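Sporozoite surface protein 2 (Plasmodium vivax, PDB 4HQN) probably binds host-cell ligands through a metal-dependent adhesion site in its von Willebrand factor A domain, serving sporozoite gliding motility and cell invasion. Local coordinates at residues T103-A108 against L131-V136. The protein carries 4 engineered substitutions. Residues are numbered along the deposited sequence; the frame is centred on the assembly and turned at random.
Sequences TSMTAA and LMTDGV. Engineered in segment 103-108: Ser104 (natural residue Asn). With MN (manganese (II) ion), chain E.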
loop_
_atom_site.group_PDB
_atom_site.type_symbol
_atom_site.label_atom_id
_atom_site.label_comp_id
_atom_site.label_asym_id
_atom_site.label_seq_id
_atom_site.Cartn_x
_atom_site.Cartn_y
_atom_site.Cartn_z
ATOM N N THR A 103 -8.113 -12.419 20.583
ATOM C CA THR A 103 -7.417 -11.376 19.857
ATOM C C THR A 103 -6.642 -11.942 18.665
ATOM O O THR A 103 -5.437 -12.218 18.774
ATOM C CB THR A 103 -6.455 -10.634 20.813
ATOM O OG1 THR A 103 -7.133 -10.342 22.047
ATOM C CG2 THR A 103 -5.930 -9.324 20.182
ATOM N N SER A 104 -7.342 -12.120 17.540
ATOM C CA SER A 104 -6.772 -12.740 16.330
ATOM C C SER A 104 -5.827 -11.832 15.564
ATOM O O SER A 104 -6.042 -11.577 14.371
ATOM C CB SER A 104 -7.881 -13.134 15.361
ATOM O OG SER A 104 -8.556 -14.288 15.791
ATOM N N MET A 105 -4.781 -11.357 16.231
ATOM C CA MET A 105 -3.864 -10.408 15.618
ATOM C C MET A 105 -3.088 -11.027 14.452
ATOM O O MET A 105 -2.934 -10.398 13.409
ATOM C CB MET A 105 -2.906 -9.836 16.655
ATOM C CG MET A 105 -2.018 -8.736 16.111
ATOM S SD MET A 105 -0.765 -8.196 17.297
ATOM C CE MET A 105 -1.841 -7.464 18.522
ATOM N N THR A 106 -2.619 -12.261 14.625
ATOM C CA THR A 106 -1.889 -12.964 13.576
ATOM C C THR A 106 -2.774 -13.158 12.352
ATOM O O THR A 106 -2.335 -12.989 11.222
ATOM C CB THR A 106 -1.373 -14.347 14.056
ATOM O OG1 THR A 106 -0.444 -14.163 15.124
ATOM C CG2 THR A 106 -0.681 -15.096 12.923
ATOM N N ALA A 107 -4.032 -13.514 12.575
ATOM C CA ALA A 107 -4.935 -13.723 11.451
ATOM C C ALA A 107 -5.222 -12.405 10.697
ATOM O O ALA A 107 -5.320 -12.399 9.469
ATOM C CB ALA A 107 -6.229 -14.408 11.917
ATOM N N ALA A 108 -5.331 -11.296 11.430
ATOM C CA ALA A 108 -5.562 -9.994 10.819
ATOM C C ALA A 108 -4.391 -9.655 9.906
ATOM O O ALA A 108 -4.597 -9.372 8.733
ATOM C CB ALA A 108 -5.724 -8.904 11.880
ATOM N N LEU A 131 -1.571 -0.900 12.655
ATOM C CA LEU A 131 -2.035 -1.887 13.629
ATOM C C LEU A 131 -2.420 -1.178 14.912
ATOM O O LEU A 131 -1.581 -0.586 15.591
ATOM C CB LEU A 131 -0.946 -2.925 13.908
ATOM C CG LEU A 131 -1.283 -4.015 14.933
ATOM C CD1 LEU A 131 -2.379 -4.953 14.459
ATOM C CD2 LEU A 131 -0.033 -4.815 15.274
ATOM N N MET A 132 -3.706 -1.226 15.229
ATOM C CA MET A 132 -4.242 -0.520 16.385
ATOM C C MET A 132 -4.635 -1.577 17.417
ATOM O O MET A 132 -5.602 -2.306 17.212
ATOM C CB MET A 132 -5.462 0.298 15.925
ATOM C CG MET A 132 -5.903 1.410 16.831
ATOM S SD MET A 132 -7.162 2.473 16.058
ATOM C CE MET A 132 -6.282 2.996 14.616
ATOM N N THR A 133 -3.878 -1.667 18.510
ATOM C CA THR A 133 -4.019 -2.777 19.456
ATOM C C THR A 133 -3.512 -2.430 20.862
ATOM O O THR A 133 -2.776 -1.451 21.026
ATOM C CB THR A 133 -3.285 -4.041 18.946
ATOM O OG1 THR A 133 -3.387 -5.073 19.927
ATOM C CG2 THR A 133 -1.824 -3.754 18.708
ATOM N N ASP A 134 -3.931 -3.196 21.878
ATOM C CA ASP A 134 -3.310 -3.078 23.207
ATOM C C ASP A 134 -2.038 -3.936 23.309
ATOM O O ASP A 134 -1.313 -3.898 24.308
ATOM C CB ASP A 134 -4.280 -3.419 24.340
ATOM C CG ASP A 134 -4.801 -4.849 24.271
ATOM O OD1 ASP A 134 -4.334 -5.639 23.425
ATOM O OD2 ASP A 134 -5.708 -5.174 25.058
ATOM N N GLY A 135 -1.787 -4.715 22.265
ATOM C CA GLY A 135 -0.540 -5.439 22.147
ATOM C C GLY A 135 -0.525 -6.708 22.975
ATOM O O GLY A 135 0.517 -7.109 23.484
ATOM N N VAL A 136 -1.687 -7.334 23.106
ATOM C CA VAL A 136 -1.825 -8.580 23.843
ATOM C C VAL A 136 -2.548 -9.556 22.942
ATOM O O VAL A 136 -3.738 -9.772 23.073
ATOM C CB VAL A 136 -2.619 -8.390 25.144
ATOM C CG1 VAL A 136 -2.757 -9.728 25.904
ATOM C CG2 VAL A 136 -1.908 -7.381 26.025
HETATM MN MN MN E . -7.283 -8.657 23.469
HETATM O O HOH W 1 -5.805 -9.721 24.629
HETATM O O HOH W 2 -5.795 -7.288 22.617
HETATM O O HOH W 3 -8.824 -9.816 24.409
#
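Thr103 and Val136 are joined through a manganese ion and its water shell, with no direct hydrogen bond between the two segments. Thr103 OG1 binds the manganese at 2.2 Å; a water on the same ion, also 2.2 Å from it, donates to Val136 O, 2.6 Å away. Thr103 OG1 itself lies 3.6 Å from Val136 O. With chi1 at -46°, Thr103 swings OG1 anti to its carbonyl carbon and onto the metal. Ser28 and Ser30 complete the coordination, making this the metal ion-dependent adhesion site (MIDAS) of a von Willebrand factor A domain, at the C-terminal end of strand 126-133, one of the two middle strands of the sheet. Asp134 is second-shell: its OD2 stays 4.1 Å from the manganese and hydrogen-bonds Ser30, while OD1 accepts Val136 N from above the carboxylate plane in an Asx turn. Farther from the ion the contact becomes largely apolar. Met105, extended until its bend at chi3, crosses Leu131 and Thr133 at about a right angle, its SD 4.0 Å from Leu131 CD2. Its methyl CE packs against the Thr133 side chain, 3.2 Å from OG1 and 3.7 Å from CG2. Thr133 OG1 accepts a nearly straight bond from Gly135 N (165°), an ST turn, and is also hydrogen-bonded to Asp26.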